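Local coordinates for protein Pro-Pro endopeptidase (Paenibacillus alvei, PDB 6FPC) that cuts peptide bonds between two prolines as a secreted zinc-dependent endopeptidase, cleaving a cell-surface protein and so perhaps regulating bacterial adhesion, at residues 125-135 / 149-157; 156-165 / 178-189. All blocks are in the same frame, centred on the assembly; numbering follows the deposited sequence.

In the fold
Both contacts are built on helix 153-166, whose first turn carries the zinc ligand Glu-155. Interaction 1 packs that turn against 125-135, a 3-10 turn leading into helix 129-138, and closes first along the chain; interaction 2 then lays the following turns across the last helix, 179-188. Their centres lie about 11 Å apart on the same side of the chain's centre, and they share Tyr-156 and Phe-157. The two also touch directly, as where Phe-131 meets Phe-184. Three helices thus form one hydrophobic unit within the all-helical C-terminal part of the ATLF-like fold, beside the HExxH helix 108-121. The metal ligand therefore projects from a helix packed by helix 129-138 and by helix 179-188.

Interaction 1: 125-135 / 149-157; sequences VSGTDEFINIF and VSAYPTEYF. With CD (cadmium ion), chain F.
Helices 129-135 and 153-157 run nearly perpendicular, at 81°, with axes 10.2 Å apart at closest approach, while the 3-10 turn at 125-127 brings the CA of Ser-126 to 5.4 Å from the CA of Thr-154. Pro-153 fits between Phe-135 and Ile-132 of the other helix. Its CG sits over the face of the Phe-135 ring, 4.2 Å from the centroid in a CH-pi contact, and presses tightly on the Ile-132 CD1 methyl at 3.4 Å. Phe-135 swings its ring under the proline with CG anti to the backbone N (chi1 161°), and Tyr-156 CB and Val-149 O lie at the ring edge. Beside it, Phe-131, Tyr-156 and Phe-157 form an aromatic cluster. Phe-157 turns an edge to the face of Phe-131 in a T-shaped pair, planes at 75°, whereas the Tyr-156 ring is slid aside and barely overlaps Phe-131. Helix 153-157 is the one that, in the gluzincin arrangement, follows the HExxH helix and carries the glutamate ligand. This is Glu-155, whose side chain sets off away from 125-135; its OE2 binds the cadmium ion at 2.0 Å and is also a ligand of the catalytic zinc, whose site His-111, His-115 and Tyr-148 complete. Ser-126 packs CB against Phe-157 CB, and its OG, bonded to Asp-118, touches Thr-154 CG2 at 3.4 Å.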
loop_
_atom_site.group_PDB
_atom_site.type_symbol
_atom_site.label_atom_id
_atom_site.label_comp_id
_atom_site.label_asym_id
_atom_site.label_seq_id
_atom_site.Cartn_x
_atom_site.Cartn_y
_atom_site.Cartn_z
ATOM N N VAL A 125 -1.862 -10.554 -9.864
ATOM C CA VAL A 125 -2.796 -11.538 -9.308
ATOM C C VAL A 125 -4.185 -10.912 -9.003
ATOM O O VAL A 125 -5.187 -11.619 -9.108
ATOM C CB VAL A 125 -2.202 -12.274 -8.080
ATOM C CG1 VAL A 125 -2.142 -11.367 -6.846
ATOM C CG2 VAL A 125 -2.969 -13.565 -7.796
ATOM N N SER A 126 -4.248 -9.587 -8.696
ATOM C CA SER A 126 -5.549 -8.949 -8.454
ATOM C C SER A 126 -6.478 -8.971 -9.686
ATOM O O SER A 126 -7.690 -8.838 -9.525
ATOM C CB SER A 126 -5.383 -7.514 -7.975
ATOM O OG SER A 126 -4.897 -6.704 -9.030
ATOM N N GLY A 127 -5.895 -9.104 -10.882
ATOM C CA GLY A 127 -6.631 -9.139 -12.144
ATOM C C GLY A 127 -7.028 -10.512 -12.638
ATOM O O GLY A 127 -7.676 -10.632 -13.691
ATOM N N THR A 128 -6.660 -11.572 -11.890
ATOM C CA THR A 128 -7.022 -12.943 -12.293
ATOM C C THR A 128 -8.504 -13.172 -12.099
ATOM O O THR A 128 -9.094 -12.584 -11.179
ATOM C CB THR A 128 -6.212 -13.997 -11.536
ATOM O OG1 THR A 128 -6.519 -13.944 -10.137
ATOM C CG2 THR A 128 -4.707 -13.881 -11.795
ATOM N N ASP A 129 -9.107 -14.055 -12.932
ATOM C CA ASP A 129 -10.539 -14.392 -12.840
ATOM C C ASP A 129 -10.953 -14.806 -11.437
ATOM O O ASP A 129 -12.033 -14.423 -10.987
ATOM C CB ASP A 129 -10.929 -15.485 -13.854
ATOM C CG ASP A 129 -10.649 -15.142 -15.302
ATOM O OD1 ASP A 129 -10.816 -13.957 -15.678
ATOM O OD2 ASP A 129 -10.278 -16.058 -16.066
ATOM N N GLU A 130 -10.067 -15.550 -10.733
ATOM C CA GLU A 130 -10.286 -16.027 -9.376
ATOM C C GLU A 130 -10.443 -14.844 -8.422
ATOM O O GLU A 130 -11.383 -14.833 -7.627
ATOM C CB GLU A 130 -9.128 -16.930 -8.905
ATOM C CG GLU A 130 -9.379 -17.569 -7.544
ATOM C CD GLU A 130 -8.213 -18.225 -6.823
ATOM O OE1 GLU A 130 -7.044 -18.000 -7.216
ATOM O OE2 GLU A 130 -8.476 -18.961 -5.844
ATOM N N PHE A 131 -9.510 -13.873 -8.485
ATOM C CA PHE A 131 -9.582 -12.716 -7.592
ATOM C C PHE A 131 -10.755 -11.812 -7.957
ATOM O O PHE A 131 -11.429 -11.328 -7.051
ATOM C CB PHE A 131 -8.263 -11.949 -7.455
ATOM C CG PHE A 131 -8.299 -11.012 -6.250
ATOM C CD1 PHE A 131 -8.228 -11.515 -4.955
ATOM C CD2 PHE A 131 -8.500 -9.648 -6.415
ATOM C CE1 PHE A 131 -8.290 -10.658 -3.844
ATOM C CE2 PHE A 131 -8.538 -8.788 -5.306
ATOM C CZ PHE A 131 -8.462 -9.302 -4.032
ATOM N N ILE A 132 -11.008 -11.601 -9.268
ATOM C CA ILE A 132 -12.152 -10.786 -9.725
ATOM C C ILE A 132 -13.469 -11.333 -9.148
ATOM O O ILE A 132 -14.316 -10.550 -8.700
ATOM C CB ILE A 132 -12.205 -10.712 -11.282
ATOM C CG1 ILE A 132 -10.995 -9.917 -11.896
ATOM C CG2 ILE A 132 -13.566 -10.186 -11.809
ATOM C CD1 ILE A 132 -10.809 -8.568 -11.545
ATOM N N ASN A 133 -13.641 -12.669 -9.194
ATOM C CA ASN A 133 -14.812 -13.345 -8.653
ATOM C C ASN A 133 -14.960 -13.027 -7.135
ATOM O O ASN A 133 -16.052 -12.682 -6.689
ATOM C CB ASN A 133 -14.744 -14.865 -8.907
ATOM C CG ASN A 133 -15.898 -15.620 -8.280
ATOM O OD1 ASN A 133 -17.052 -15.528 -8.721
ATOM N ND2 ASN A 133 -15.616 -16.359 -7.216
ATOM N N ILE A 134 -13.846 -13.106 -6.374
ATOM C CA ILE A 134 -13.823 -12.810 -4.944
ATOM C C ILE A 134 -14.200 -11.324 -4.691
ATOM O O ILE A 134 -15.050 -11.025 -3.836
ATOM C CB ILE A 134 -12.453 -13.192 -4.333
ATOM C CG1 ILE A 134 -12.279 -14.726 -4.286
ATOM C CG2 ILE A 134 -12.304 -12.604 -2.920
ATOM C CD1 ILE A 134 -10.817 -15.160 -4.191
ATOM N N PHE A 135 -13.573 -10.420 -5.451
ATOM C CA PHE A 135 -13.806 -8.978 -5.386
ATOM C C PHE A 135 -15.283 -8.678 -5.644
ATOM O O PHE A 135 -15.875 -7.939 -4.882
ATOM C CB PHE A 135 -12.904 -8.269 -6.414
ATOM C CG PHE A 135 -13.331 -6.873 -6.799
ATOM C CD1 PHE A 135 -12.927 -5.773 -6.048
ATOM C CD2 PHE A 135 -14.101 -6.650 -7.942
ATOM C CE1 PHE A 135 -13.283 -4.470 -6.427
ATOM C CE2 PHE A 135 -14.445 -5.350 -8.330
ATOM C CZ PHE A 135 -14.059 -4.269 -7.549
ATOM N N VAL A 149 -11.849 1.167 -3.145
ATOM C CA VAL A 149 -11.639 -0.246 -2.793
ATOM C C VAL A 149 -12.766 -1.130 -3.426
ATOM O O VAL A 149 -12.479 -2.229 -3.887
ATOM C CB VAL A 149 -11.474 -0.460 -1.248
ATOM C CG1 VAL A 149 -11.313 -1.938 -0.917
ATOM C CG2 VAL A 149 -10.270 0.321 -0.716
ATOM N N SER A 150 -14.017 -0.622 -3.484
ATOM C CA SER A 150 -15.145 -1.367 -4.059
ATOM C C SER A 150 -15.262 -1.238 -5.586
ATOM O O SER A 150 -16.097 -1.911 -6.195
ATOM C CB SER A 150 -16.457 -0.943 -3.405
ATOM O OG SER A 150 -16.706 0.423 -3.702
ATOM N N ALA A 151 -14.462 -0.342 -6.182
ATOM C CA ALA A 151 -14.478 -0.081 -7.617
ATOM C C ALA A 151 -13.320 -0.743 -8.372
ATOM O O ALA A 151 -13.489 -1.074 -9.542
ATOM C CB ALA A 151 -14.457 1.427 -7.856
ATOM N N TYR A 152 -12.159 -0.936 -7.722
ATOM C CA TYR A 152 -10.951 -1.468 -8.372
ATOM C C TYR A 152 -10.424 -2.716 -7.684
ATOM O O TYR A 152 -10.044 -2.640 -6.518
ATOM C CB TYR A 152 -9.851 -0.362 -8.401
ATOM C CG TYR A 152 -10.280 0.834 -9.224
ATOM C CD1 TYR A 152 -10.219 0.804 -10.619
ATOM C CD2 TYR A 152 -10.822 1.965 -8.616
ATOM C CE1 TYR A 152 -10.655 1.884 -11.385
ATOM C CE2 TYR A 152 -11.254 3.051 -9.370
ATOM C CZ TYR A 152 -11.203 2.993 -10.756
ATOM O OH TYR A 152 -11.680 4.049 -11.490
ATOM N N PRO A 153 -10.297 -3.864 -8.405
ATOM C CA PRO A 153 -9.703 -5.076 -7.777
ATOM C C PRO A 153 -8.289 -4.840 -7.240
ATOM O O PRO A 153 -7.926 -5.450 -6.254
ATOM C CB PRO A 153 -9.657 -6.105 -8.913
ATOM C CG PRO A 153 -10.545 -5.573 -9.975
ATOM C CD PRO A 153 -10.705 -4.099 -9.807
ATOM N N THR A 154 -7.475 -3.972 -7.890
ATOM C CA THR A 154 -6.123 -3.659 -7.378
ATOM C C THR A 154 -6.192 -3.025 -5.981
ATOM O O THR A 154 -5.379 -3.342 -5.114
ATOM C CB THR A 154 -5.385 -2.699 -8.317
ATOM O OG1 THR A 154 -6.265 -1.607 -8.583
ATOM C CG2 THR A 154 -4.976 -3.368 -9.618
ATOM N N GLU A 155 -7.195 -2.159 -5.758
ATOM C CA GLU A 155 -7.372 -1.494 -4.473
ATOM C C GLU A 155 -7.879 -2.488 -3.416
ATOM O O GLU A 155 -7.360 -2.524 -2.281
ATOM C CB GLU A 155 -8.248 -0.231 -4.662
ATOM C CG GLU A 155 -7.561 0.783 -5.595
ATOM C CD GLU A 155 -6.279 1.388 -5.023
ATOM O OE1 GLU A 155 -5.593 2.131 -5.759
ATOM O OE2 GLU A 155 -5.995 1.178 -3.821
ATOM N N TYR A 156 -8.826 -3.353 -3.810
ATOM C CA TYR A 156 -9.339 -4.382 -2.902
ATOM C C TYR A 156 -8.204 -5.339 -2.527
ATOM O O TYR A 156 -8.048 -5.663 -1.345
ATOM C CB TYR A 156 -10.517 -5.140 -3.527
ATOM C CG TYR A 156 -11.174 -6.092 -2.550
ATOM C CD1 TYR A 156 -11.647 -5.644 -1.316
ATOM C CD2 TYR A 156 -11.247 -7.459 -2.820
ATOM C CE1 TYR A 156 -12.197 -6.520 -0.389
ATOM C CE2 TYR A 156 -11.803 -8.348 -1.896
ATOM C CZ TYR A 156 -12.293 -7.869 -0.692
ATOM O OH TYR A 156 -12.867 -8.720 0.215
ATOM N N PHE A 157 -7.347 -5.688 -3.509
ATOM C CA PHE A 157 -6.189 -6.539 -3.247
ATOM C C PHE A 157 -5.298 -5.894 -2.188
ATOM O O PHE A 157 -5.047 -6.491 -1.152
ATOM C CB PHE A 157 -5.372 -6.848 -4.528
ATOM C CG PHE A 157 -4.158 -7.684 -4.185
ATOM C CD1 PHE A 157 -4.270 -9.062 -4.011
ATOM C CD2 PHE A 157 -2.923 -7.080 -3.930
ATOM C CE1 PHE A 157 -3.164 -9.832 -3.647
ATOM C CE2 PHE A 157 -1.818 -7.855 -3.535
ATOM C CZ PHE A 157 -1.949 -9.224 -3.401
HETATM CD CD CD F . -4.237 2.040 -3.403
HETATM O O HOH W 1 -3.298 3.797 -3.891
#

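Interaction 2: 156-165 / 178-189; sequences YFAEAASLYL and MPLTYEFMAKLF
Tyr-164 and Met-185 lie at the heart of a steep helix crossing, -75° with axes 10.0 Å apart and a single knob-into-hole contact at its centre, that joins the glutamate-bearing helix of the metalloprotease to the last helix of the chain. Met-185 is the knob, seated among Phe-157, Ala-160, Ala-161 and Tyr-164. With its chain bent at chi2 (-59°), it drives CE down to the helix backbone, 3.6 Å from Phe-157 O, while SD comes obliquely to the Phe-157 ring in a Met-aromatic contact. Its CB meanwhile lies over one face of Tyr-164, 4.0 Å from the ring centroid. The small side chains of Ala-160 and Ala-161 are consistent with this close approach, and Ala-160 CB is squeezed against Thr-181 CG2 at 3.4 Å. In contrast to this buried knob, a flank nearer solvent is formed by Tyr-182, Ala-186, Leu-188 and Phe-189, all partly exposed. Tyr-182 meets Tyr-164 obliquely, with CE2 atoms 3.7 Å apart, and Leu-188 reaches the edge of the Phe-157 ring with CD2. Phe-189 offers a face to Leu-165 CD1 in a CH-pi contact, and its ring edge to Ala-161 CB. Beyond Ala-160 the buried interface becomes mixed: Met-178 curls its apolar CE beside Tyr-156 CE1, while Thr-181 OG1, also bonded to Glu-138, takes a hydrogen bond of 2.6 Å from Tyr-156 OH.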
loop_
_atom_site.group_PDB
_atom_site.type_symbol
_atom_site.label_atom_id
_atom_site.label_comp_id
_atom_site.label_asym_id
_atom_site.label_seq_id
_atom_site.Cartn_x
_atom_site.Cartn_y
_atom_site.Cartn_z
ATOM N N TYR A 156 -8.826 -3.353 -3.810
ATOM C CA TYR A 156 -9.339 -4.382 -2.902
ATOM C C TYR A 156 -8.204 -5.339 -2.527
ATOM O O TYR A 156 -8.048 -5.663 -1.345
ATOM C CB TYR A 156 -10.517 -5.140 -3.527
ATOM C CG TYR A 156 -11.174 -6.092 -2.550
ATOM C CD1 TYR A 156 -11.647 -5.644 -1.316
ATOM C CD2 TYR A 156 -11.247 -7.459 -2.820
ATOM C CE1 TYR A 156 -12.197 -6.520 -0.389
ATOM C CE2 TYR A 156 -11.803 -8.348 -1.896
ATOM C CZ TYR A 156 -12.293 -7.869 -0.692
ATOM O OH TYR A 156 -12.867 -8.720 0.215
ATOM N N PHE A 157 -7.347 -5.688 -3.509
ATOM C CA PHE A 157 -6.189 -6.539 -3.247
ATOM C C PHE A 157 -5.298 -5.894 -2.188
ATOM O O PHE A 157 -5.047 -6.491 -1.152
ATOM C CB PHE A 157 -5.372 -6.848 -4.528
ATOM C CG PHE A 157 -4.158 -7.684 -4.185
ATOM C CD1 PHE A 157 -4.270 -9.062 -4.011
ATOM C CD2 PHE A 157 -2.923 -7.080 -3.930
ATOM C CE1 PHE A 157 -3.164 -9.832 -3.647
ATOM C CE2 PHE A 157 -1.818 -7.855 -3.535
ATOM C CZ PHE A 157 -1.949 -9.224 -3.401
ATOM N N ALA A 158 -4.851 -4.658 -2.426
ATOM C CA ALA A 158 -3.950 -3.963 -1.504
ATOM C C ALA A 158 -4.552 -3.764 -0.089
ATOM O O ALA A 158 -3.862 -3.956 0.916
ATOM C CB ALA A 158 -3.531 -2.631 -2.098
ATOM N N GLU A 159 -5.827 -3.382 -0.015
ATOM C CA GLU A 159 -6.443 -3.127 1.278
ATOM C C GLU A 159 -6.772 -4.431 2.050
ATOM O O GLU A 159 -6.500 -4.515 3.255
ATOM C CB GLU A 159 -7.674 -2.234 1.110
ATOM C CG GLU A 159 -8.102 -1.535 2.403
ATOM C CD GLU A 159 -7.036 -0.784 3.195
ATOM O OE1 GLU A 159 -6.065 -0.273 2.595
ATOM O OE2 GLU A 159 -7.176 -0.707 4.432
ATOM N N ALA A 160 -7.355 -5.432 1.358
ATOM C CA ALA A 160 -7.672 -6.744 1.961
ATOM C C ALA A 160 -6.373 -7.479 2.386
ATOM O O ALA A 160 -6.377 -8.106 3.447
ATOM C CB ALA A 160 -8.472 -7.605 1.006
ATOM N N ALA A 161 -5.250 -7.339 1.606
ATOM C CA ALA A 161 -3.954 -7.928 2.001
ATOM C C ALA A 161 -3.425 -7.186 3.257
ATOM O O ALA A 161 -2.845 -7.820 4.152
ATOM C CB ALA A 161 -2.943 -7.846 0.870
ATOM N N SER A 162 -3.669 -5.866 3.338
ATOM C CA SER A 162 -3.304 -5.058 4.512
ATOM C C SER A 162 -4.061 -5.593 5.745
ATOM O O SER A 162 -3.407 -5.843 6.764
ATOM C CB SER A 162 -3.619 -3.580 4.308
ATOM O OG SER A 162 -2.770 -3.041 3.308
ATOM N N LEU A 163 -5.411 -5.821 5.641
ATOM C CA LEU A 163 -6.184 -6.396 6.769
ATOM C C LEU A 163 -5.571 -7.744 7.216
ATOM O O LEU A 163 -5.423 -7.999 8.410
ATOM C CB LEU A 163 -7.667 -6.598 6.417
ATOM C CG LEU A 163 -8.546 -5.339 6.251
ATOM C CD1 LEU A 163 -9.904 -5.701 5.658
ATOM C CD2 LEU A 163 -8.792 -4.651 7.580
ATOM N N TYR A 164 -5.179 -8.581 6.240
ATOM C CA TYR A 164 -4.595 -9.896 6.491
ATOM C C TYR A 164 -3.256 -9.848 7.223
ATOM O O TYR A 164 -3.005 -10.671 8.107
ATOM C CB TYR A 164 -4.456 -10.701 5.176
ATOM C CG TYR A 164 -4.013 -12.123 5.434
ATOM C CD1 TYR A 164 -2.659 -12.469 5.419
ATOM C CD2 TYR A 164 -4.930 -13.103 5.788
ATOM C CE1 TYR A 164 -2.236 -13.751 5.775
ATOM C CE2 TYR A 164 -4.518 -14.391 6.138
ATOM C CZ TYR A 164 -3.173 -14.716 6.106
ATOM O OH TYR A 164 -2.772 -15.978 6.462
ATOM N N LEU A 165 -2.380 -8.921 6.817
ATOM C CA LEU A 165 -1.014 -8.831 7.321
ATOM C C LEU A 165 -0.788 -7.946 8.557
ATOM O O LEU A 165 0.109 -8.262 9.338
ATOM C CB LEU A 165 -0.093 -8.372 6.168
ATOM C CG LEU A 165 0.055 -9.350 4.968
ATOM C CD1 LEU A 165 0.674 -8.675 3.768
ATOM C CD2 LEU A 165 0.857 -10.593 5.331
ATOM N N MET A 178 -15.100 -11.270 5.156
ATOM C CA MET A 178 -14.761 -11.570 3.761
ATOM C C MET A 178 -14.028 -12.933 3.728
ATOM O O MET A 178 -12.815 -12.965 3.471
ATOM C CB MET A 178 -13.913 -10.434 3.137
ATOM C CG MET A 178 -14.649 -9.096 3.038
ATOM S SD MET A 178 -14.061 -7.925 4.272
ATOM C CE MET A 178 -12.761 -7.251 3.412
ATOM N N PRO A 179 -14.744 -14.060 4.039
ATOM C CA PRO A 179 -14.075 -15.382 4.112
ATOM C C PRO A 179 -13.405 -15.852 2.819
ATOM O O PRO A 179 -12.344 -16.486 2.897
ATOM C CB PRO A 179 -15.202 -16.335 4.547
ATOM C CG PRO A 179 -16.462 -15.635 4.152
ATOM C CD PRO A 179 -16.178 -14.183 4.386
ATOM N N LEU A 180 -13.990 -15.546 1.640
ATOM C CA LEU A 180 -13.326 -15.970 0.405
ATOM C C LEU A 180 -12.009 -15.197 0.207
ATOM O O LEU A 180 -11.027 -15.787 -0.241
ATOM C CB LEU A 180 -14.225 -15.876 -0.838
ATOM C CG LEU A 180 -15.485 -16.739 -0.828
ATOM C CD1 LEU A 180 -16.506 -16.197 -1.800
ATOM C CD2 LEU A 180 -15.173 -18.223 -1.129
ATOM N N THR A 181 -11.973 -13.903 0.617
ATOM C CA THR A 181 -10.770 -13.059 0.503
ATOM C C THR A 181 -9.739 -13.554 1.501
ATOM O O THR A 181 -8.558 -13.619 1.157
ATOM C CB THR A 181 -11.086 -11.563 0.702
ATOM O OG1 THR A 181 -12.181 -11.205 -0.131
ATOM C CG2 THR A 181 -9.907 -10.652 0.329
ATOM N N TYR A 182 -10.176 -13.879 2.739
ATOM C CA TYR A 182 -9.276 -14.396 3.777
ATOM C C TYR A 182 -8.562 -15.691 3.284
ATOM O O TYR A 182 -7.354 -15.820 3.447
ATOM C CB TYR A 182 -10.039 -14.638 5.099
ATOM C CG TYR A 182 -9.262 -15.467 6.099
ATOM C CD1 TYR A 182 -9.389 -16.853 6.132
ATOM C CD2 TYR A 182 -8.351 -14.872 6.970
ATOM C CE1 TYR A 182 -8.634 -17.628 7.014
ATOM C CE2 TYR A 182 -7.601 -15.637 7.866
ATOM C CZ TYR A 182 -7.751 -17.015 7.886
ATOM O OH TYR A 182 -7.035 -17.776 8.774
ATOM N N GLU A 183 -9.325 -16.632 2.710
ATOM C CA GLU A 183 -8.848 -17.911 2.161
ATOM C C GLU A 183 -7.778 -17.679 1.068
ATOM O O GLU A 183 -6.697 -18.275 1.112
ATOM C CB GLU A 183 -10.037 -18.691 1.595
ATOM C CG GLU A 183 -9.664 -20.056 1.039
ATOM C CD GLU A 183 -10.827 -20.873 0.506
ATOM O OE1 GLU A 183 -11.706 -20.298 -0.181
ATOM O OE2 GLU A 183 -10.849 -22.098 0.771
ATOM N N PHE A 184 -8.069 -16.757 0.129
ATOM C CA PHE A 184 -7.157 -16.386 -0.950
ATOM C C PHE A 184 -5.856 -15.812 -0.364
ATOM O O PHE A 184 -4.772 -16.255 -0.757
ATOM C CB PHE A 184 -7.840 -15.386 -1.890
ATOM C CG PHE A 184 -6.976 -14.869 -3.020
ATOM C CD1 PHE A 184 -6.970 -15.502 -4.256
ATOM C CD2 PHE A 184 -6.199 -13.720 -2.858
ATOM C CE1 PHE A 184 -6.173 -15.019 -5.306
ATOM C CE2 PHE A 184 -5.412 -13.230 -3.911
ATOM C CZ PHE A 184 -5.417 -13.875 -5.127
ATOM N N MET A 185 -5.962 -14.854 0.594
ATOM C CA MET A 185 -4.784 -14.239 1.218
ATOM C C MET A 185 -3.946 -15.235 1.967
ATOM O O MET A 185 -2.722 -15.201 1.823
ATOM C CB MET A 185 -5.144 -13.045 2.116
ATOM C CG MET A 185 -5.752 -11.871 1.352
ATOM S SD MET A 185 -4.699 -11.188 0.035
ATOM C CE MET A 185 -5.835 -10.006 -0.716
ATOM N N ALA A 186 -4.587 -16.160 2.711
ATOM C CA ALA A 186 -3.889 -17.186 3.498
ATOM C C ALA A 186 -3.084 -18.113 2.579
ATOM O O ALA A 186 -1.935 -18.459 2.880
ATOM C CB ALA A 186 -4.885 -17.986 4.336
ATOM N N LYS A 187 -3.670 -18.464 1.434
ATOM C CA LYS A 187 -3.022 -19.327 0.448
ATOM C C LYS A 187 -1.842 -18.582 -0.182
ATOM O O LYS A 187 -0.790 -19.179 -0.394
ATOM C CB LYS A 187 -4.035 -19.787 -0.610
ATOM C CG LYS A 187 -3.545 -20.939 -1.480
ATOM N N LEU A 188 -2.000 -17.266 -0.427
ATOM C CA LEU A 188 -0.970 -16.436 -1.040
ATOM C C LEU A 188 0.216 -16.180 -0.090
ATOM O O LEU A 188 1.361 -16.274 -0.514
ATOM C CB LEU A 188 -1.626 -15.116 -1.502
ATOM C CG LEU A 188 -0.982 -14.291 -2.602
ATOM C CD1 LEU A 188 -0.859 -15.071 -3.905
ATOM C CD2 LEU A 188 -1.809 -13.039 -2.852
ATOM N N PHE A 189 -0.064 -15.874 1.180
ATOM C CA PHE A 189 0.938 -15.559 2.191
ATOM C C PHE A 189 1.071 -16.688 3.203
ATOM O O PHE A 189 1.146 -17.849 2.811
ATOM C CB PHE A 189 0.601 -14.234 2.904
ATOM C CG PHE A 189 0.324 -13.047 2.009
ATOM C CD1 PHE A 189 1.324 -12.512 1.205
ATOM C CD2 PHE A 189 -0.926 -12.433 2.009
ATOM C CE1 PHE A 189 1.066 -11.412 0.378
ATOM C CE2 PHE A 189 -1.181 -11.321 1.195
ATOM C CZ PHE A 189 -0.185 -10.822 0.383
#